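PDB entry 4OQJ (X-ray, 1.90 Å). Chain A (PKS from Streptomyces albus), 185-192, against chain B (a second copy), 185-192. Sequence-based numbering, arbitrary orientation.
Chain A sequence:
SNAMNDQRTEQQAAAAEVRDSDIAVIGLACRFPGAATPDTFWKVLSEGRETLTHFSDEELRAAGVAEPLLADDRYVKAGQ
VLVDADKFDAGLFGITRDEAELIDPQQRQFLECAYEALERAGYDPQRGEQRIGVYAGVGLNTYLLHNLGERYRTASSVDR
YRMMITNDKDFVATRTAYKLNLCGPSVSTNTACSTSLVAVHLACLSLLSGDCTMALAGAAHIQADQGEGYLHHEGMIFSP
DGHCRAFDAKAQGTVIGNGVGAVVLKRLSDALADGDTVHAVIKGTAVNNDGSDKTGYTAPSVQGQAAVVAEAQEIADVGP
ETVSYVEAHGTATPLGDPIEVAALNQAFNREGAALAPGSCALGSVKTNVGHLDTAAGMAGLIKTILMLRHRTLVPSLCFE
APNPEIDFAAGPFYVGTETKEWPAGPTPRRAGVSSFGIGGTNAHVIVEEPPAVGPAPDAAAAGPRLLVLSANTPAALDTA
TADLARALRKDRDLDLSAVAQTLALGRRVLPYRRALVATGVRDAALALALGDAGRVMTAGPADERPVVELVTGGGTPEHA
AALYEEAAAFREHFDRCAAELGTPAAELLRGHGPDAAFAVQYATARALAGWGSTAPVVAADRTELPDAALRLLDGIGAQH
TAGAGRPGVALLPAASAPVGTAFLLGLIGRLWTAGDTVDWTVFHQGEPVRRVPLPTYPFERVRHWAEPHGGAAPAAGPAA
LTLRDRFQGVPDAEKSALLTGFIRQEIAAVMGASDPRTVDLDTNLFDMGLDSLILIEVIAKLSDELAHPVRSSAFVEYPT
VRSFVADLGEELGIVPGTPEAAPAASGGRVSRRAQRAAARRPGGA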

ATOM      1  N   PRO A 185      -5.725  -4.148  -8.537  1.00 12.46           N
ATOM      2  CA  PRO A 185      -5.203  -2.976  -7.831  1.00 12.18           C
ATOM      3  C   PRO A 185      -3.749  -2.742  -8.178  1.00 10.21           C
ATOM      4  O   PRO A 185      -2.954  -3.681  -8.125  1.00  9.33           O
ATOM      5  N   SER A 186      -3.410  -1.508  -8.526  1.00 10.33           N
ATOM      6  CA  SER A 186      -2.051  -1.149  -8.862  1.00 13.70           C
ATOM      7  C   SER A 186      -1.639   0.002  -7.967  1.00 12.20           C
ATOM      8  O   SER A 186      -2.153   1.121  -8.081  1.00 12.19           O
ATOM      9  N   VAL A 187      -0.738  -0.293  -7.046  1.00  8.42           N
ATOM     10  CA  VAL A 187      -0.492   0.587  -5.923  1.00  8.46           C
ATOM     11  C   VAL A 187       1.005   0.745  -5.680  1.00  9.39           C
ATOM     12  O   VAL A 187       1.739  -0.241  -5.598  1.00  8.77           O
ATOM     13  N   SER A 188       1.462   1.984  -5.576  1.00  9.60           N
ATOM     14  CA  SER A 188       2.841   2.214  -5.155  1.00 13.48           C
ATOM     15  C   SER A 188       2.890   2.225  -3.635  1.00 11.85           C
ATOM     16  O   SER A 188       2.143   2.948  -2.971  1.00 12.59           O
ATOM     17  N   THR A 189       3.746   1.364  -3.103  1.00  9.61           N
ATOM     18  CA  THR A 189       3.858   1.134  -1.671  1.00 14.33           C
ATOM     19  C   THR A 189       5.310   1.357  -1.271  1.00 10.90           C
ATOM     20  O   THR A 189       6.236   0.826  -1.903  1.00 11.86           O
ATOM     21  N   ASN A 190       5.515   2.154  -0.234  1.00  8.17           N
ATOM     22  CA  ASN A 190       6.850   2.562   0.170  1.00  9.87           C
ATOM     23  C   ASN A 190       6.999   2.581   1.696  1.00 12.23           C
ATOM     24  O   ASN A 190       6.230   3.250   2.376  1.00 11.91           O
ATOM     25  N   THR A 191       7.992   1.847   2.206  1.00 11.37           N
ATOM     26  CA  THR A 191       8.327   1.842   3.628  1.00 13.05           C
ATOM     27  C   THR A 191       9.842   1.775   3.789  1.00 13.03           C
ATOM     28  O   THR A 191      10.357   1.107   4.683  1.00  9.83           O
ATOM     29  N   ALA A 192      10.550   2.459   2.907  1.00  8.66           N
ATOM     30  CA  ALA A 192      12.014   2.437   2.903  1.00 10.12           C
ATOM     31  C   ALA A 192      12.566   1.000   2.771  1.00  9.35           C
ATOM     32  O   ALA A 192      12.128   0.263   1.897  1.00 11.23           O
TER
ATOM     33  N   PRO B 185       0.697  -2.017  10.877  1.00 12.46           N
ATOM     34  CA  PRO B 185       1.375  -1.719   9.613  1.00 12.18           C
ATOM     35  C   PRO B 185       1.319  -0.238   9.309  1.00 10.21           C
ATOM     36  O   PRO B 185       0.244   0.357   9.387  1.00  9.33           O
ATOM     37  N   SER B 186       2.461   0.344   8.968  1.00 10.33           N
ATOM     38  CA  SER B 186       2.539   1.749   8.635  1.00 13.70           C
ATOM     39  C   SER B 186       3.161   1.866   7.258  1.00 12.20           C
ATOM     40  O   SER B 186       4.346   1.569   7.060  1.00 12.19           O
ATOM     41  N   VAL B 187       2.342   2.260   6.300  1.00  8.42           N
ATOM     42  CA  VAL B 187       2.686   2.104   4.902  1.00  8.46           C
ATOM     43  C   VAL B 187       2.349   3.368   4.119  1.00  9.39           C
ATOM     44  O   VAL B 187       1.237   3.892   4.213  1.00  8.77           O
ATOM     45  N   SER B 188       3.309   3.868   3.356  1.00  9.60           N
ATOM     46  CA  SER B 188       3.008   4.958   2.433  1.00 13.48           C
ATOM     47  C   SER B 188       2.484   4.366   1.134  1.00 11.85           C
ATOM     48  O   SER B 188       3.106   3.490   0.528  1.00 12.59           O
ATOM     49  N   THR B 189       1.299   4.824   0.755  1.00  9.61           N
ATOM     50  CA  THR B 189       0.572   4.299  -0.391  1.00 14.33           C
ATOM     51  C   THR B 189       0.252   5.464  -1.318  1.00 10.90           C
ATOM     52  O   THR B 189      -0.256   6.508  -0.880  1.00 11.86           O
ATOM     53  N   ASN B 190       0.561   5.298  -2.594  1.00  8.17           N
ATOM     54  CA  ASN B 190       0.438   6.375  -3.562  1.00  9.87           C
ATOM     55  C   ASN B 190      -0.107   5.871  -4.904  1.00 12.23           C
ATOM     56  O   ASN B 190       0.467   4.962  -5.493  1.00 11.91           O
ATOM     57  N   THR B 191      -1.207   6.475  -5.364  1.00 11.37           N
ATOM     58  CA  THR B 191      -1.787   6.179  -6.672  1.00 13.05           C
ATOM     59  C   THR B 191      -2.304   7.470  -7.298  1.00 13.03           C
ATOM     60  O   THR B 191      -3.347   7.489  -7.945  1.00  9.83           O
ATOM     61  N   ALA B 192      -1.573   8.551  -7.086  1.00  8.66           N
ATOM     62  CA  ALA B 192      -1.979   9.870  -7.574  1.00 10.12           C
ATOM     63  C   ALA B 192      -3.375  10.272  -7.049  1.00  9.35           C
ATOM     64  O   ALA B 192      -3.624  10.166  -5.855  1.00 11.23           O
TER

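Two copies of one strand meet here about an exact two-fold axis, antiparallel and in register at Thr A189 and Thr B189, whose CA atoms lie 4.7 Å apart. The backbone fixes the pairing, and the side chains fill the space above and below it. Every contact in chain A therefore recurs with the chain labels exchanged.

Pro A185 stays out of reach of the partner stretch, its ring in the C-gamma exo pucker. Ser A186 sets its CA-to-CB bond sideways and takes the m rotamer (chi1 -58°); its OG is hydrogen-bonded to a residue just outside the stretch. What it offers the partner is backbone: its O lies 3.5 Å from CG2 of Thr B191.

Val A187, in the t rotamer and also sideways, brings both methyls close to CG2 of Thr B191, its CG1 at 4.0 Å and its CG2 at 4.2 Å. A separate, looser contact sets CG1 of Val A187 4.4 Å from CB of Thr B189. The CA of Val A187 is 3.8 Å from that same Thr B191 CG2, so the threonine methyl rests against backbone as well as side chain. This apolar contact extends the packing past the last bridged pair.

Ser A188 and Asn B190 form a hydrogen-bonded pair. Ser A188 N donates to Asn B190 O at 3.1 Å, and Asn B190 N donates to Ser A188 O at 2.9 Å. Their side chains share one face of the sheet, where the CB atoms of Ser A188 and Asn B190 come within 4.3 Å. Ser A188 is an m rotamer. CB of Ser A188 comes 3.3 Å from O of Asn B190, and the OG is hydrogen-bonded elsewhere in the structure.

Thr A189 points to the other face, beside its mate Thr B189, in the p rotamer (chi1 77°). Its CB lies 4.4 Å from CG1 of Val B187. Being a non-hydrogen-bonded pair, the two threonines exchange no N-H to O bonds; instead the CA of Thr A189 makes a CA-H...O contact with Ser B188 O at 3.3 Å.

Asn A190 returns to the face of Ser A188. Its N donates to Ser B188 O at 2.9 Å, and its O accepts from Ser B188 N at 3.1 Å. The side chain has chi1 at -77° (m) and chi2 at 98°. Water 1 lies 2.8 Å from Asn A190 OD1 and 2.8 Å from Asn B190 OD1, placed to donate to either, and so sits between the asparagines across the two-fold. Each ND2 is hydrogen-bonded elsewhere in the structure.

Thr A191, sideways and in the p rotamer, completes the symmetry: its CG2 is 3.5 Å from Ser B186 O and 4.0 Å from Val B187 CG1, while its OG1 bonds to a residue just outside the stretch. Ala A192 is out of reach. The rule is a polar face of serine and asparagine, with a water between the two asparagines, and methyl packing toward the strand ends.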

ATOM      1  CB  PRO A 185      -5.330  -3.347  -6.355  1.00 13.64           C
ATOM      2  CG  PRO A 185      -6.201  -4.507  -6.313  1.00 18.36           C
ATOM      3  CD  PRO A 185      -6.075  -5.226  -7.611  1.00 14.13           C
ATOM      4  CB  SER A 186      -1.955  -0.799 -10.346  1.00 18.44           C
ATOM      5  OG  SER A 186      -2.393  -1.924 -11.125  1.00 23.04           O
ATOM      6  CB  VAL A 187      -1.168   0.041  -4.638  1.00 10.24           C
ATOM      7  CG1 VAL A 187      -0.987   1.008  -3.463  1.00 13.73           C
ATOM      8  CG2 VAL A 187      -2.650  -0.198  -4.884  1.00 10.21           C
ATOM      9  CB  SER A 188       3.405   3.505  -5.732  1.00 14.71           C
ATOM     10  OG  SER A 188       3.394   3.429  -7.150  1.00 17.92           O
ATOM     11  CB  THR A 189       3.399  -0.290  -1.300  1.00 20.30           C
ATOM     12  OG1 THR A 189       4.417  -1.214  -1.644  1.00 27.74           O
ATOM     13  CG2 THR A 189       2.143  -0.677  -2.067  1.00 19.83           C
ATOM     14  CB  ASN A 190       7.145   3.950  -0.393  1.00 10.97           C
ATOM     15  CG  ASN A 190       7.496   3.917  -1.857  1.00 15.07           C
ATOM     16  OD1 ASN A 190       6.651   4.163  -2.726  1.00 14.11           O
ATOM     17  ND2 ASN A 190       8.751   3.591  -2.146  1.00 14.79           N
ATOM     18  CB  THR A 191       7.670   0.641   4.360  1.00 17.47           C
ATOM     19  OG1 THR A 191       8.141  -0.587   3.792  1.00 16.10           O
ATOM     20  CG2 THR A 191       6.145   0.692   4.221  1.00 15.71           C
ATOM     21  CB  ALA A 192      12.558   3.139   4.165  1.00 11.31           C
TER
ATOM     22  CB  PRO B 185       0.569  -2.492   8.571  1.00 13.64           C
ATOM     23  CG  PRO B 185      -0.260  -3.418   9.320  1.00 18.36           C
ATOM     24  CD  PRO B 185      -0.498  -2.835  10.671  1.00 14.13           C
ATOM     25  CB  SER B 186       3.337   2.494   9.702  1.00 18.44           C
ATOM     26  OG  SER B 186       2.706   2.307  10.979  1.00 23.04           O
ATOM     27  CB  VAL B 187       1.933   0.897   4.282  1.00 10.24           C
ATOM     28  CG1 VAL B 187       2.355   0.670   2.826  1.00 13.73           C
ATOM     29  CG2 VAL B 187       2.194  -0.361   5.096  1.00 10.21           C
ATOM     30  CB  SER B 188       4.219   5.845   2.183  1.00 14.71           C
ATOM     31  OG  SER B 188       4.639   6.422   3.411  1.00 17.92           O
ATOM     32  CB  THR B 189      -0.717   3.580   0.051  1.00 20.30           C
ATOM     33  OG1 THR B 189      -1.702   4.544   0.381  1.00 27.74           O
ATOM     34  CG2 THR B 189      -0.471   2.728   1.288  1.00 19.83           C
ATOM     35  CB  ASN B 190       1.803   7.024  -3.772  1.00 10.97           C
ATOM     36  CG  ASN B 190       2.181   7.951  -2.647  1.00 15.07           C
ATOM     37  OD1 ASN B 190       2.924   7.580  -1.731  1.00 14.11           O
ATOM     38  ND2 ASN B 190       1.654   9.169  -2.697  1.00 14.79           N
ATOM     39  CB  THR B 191      -2.946   5.153  -6.559  1.00 17.47           C
ATOM     40  OG1 THR B 191      -3.983   5.686  -5.728  1.00 16.10           O
ATOM     41  CG2 THR B 191      -2.448   3.842  -5.941  1.00 15.71           C
ATOM     42  CB  ALA B 192      -1.921   9.905  -9.116  1.00 11.31           C
TER
HETATM   43  O   HOH W   1       4.106   5.062  -1.958  0.47 28.76           O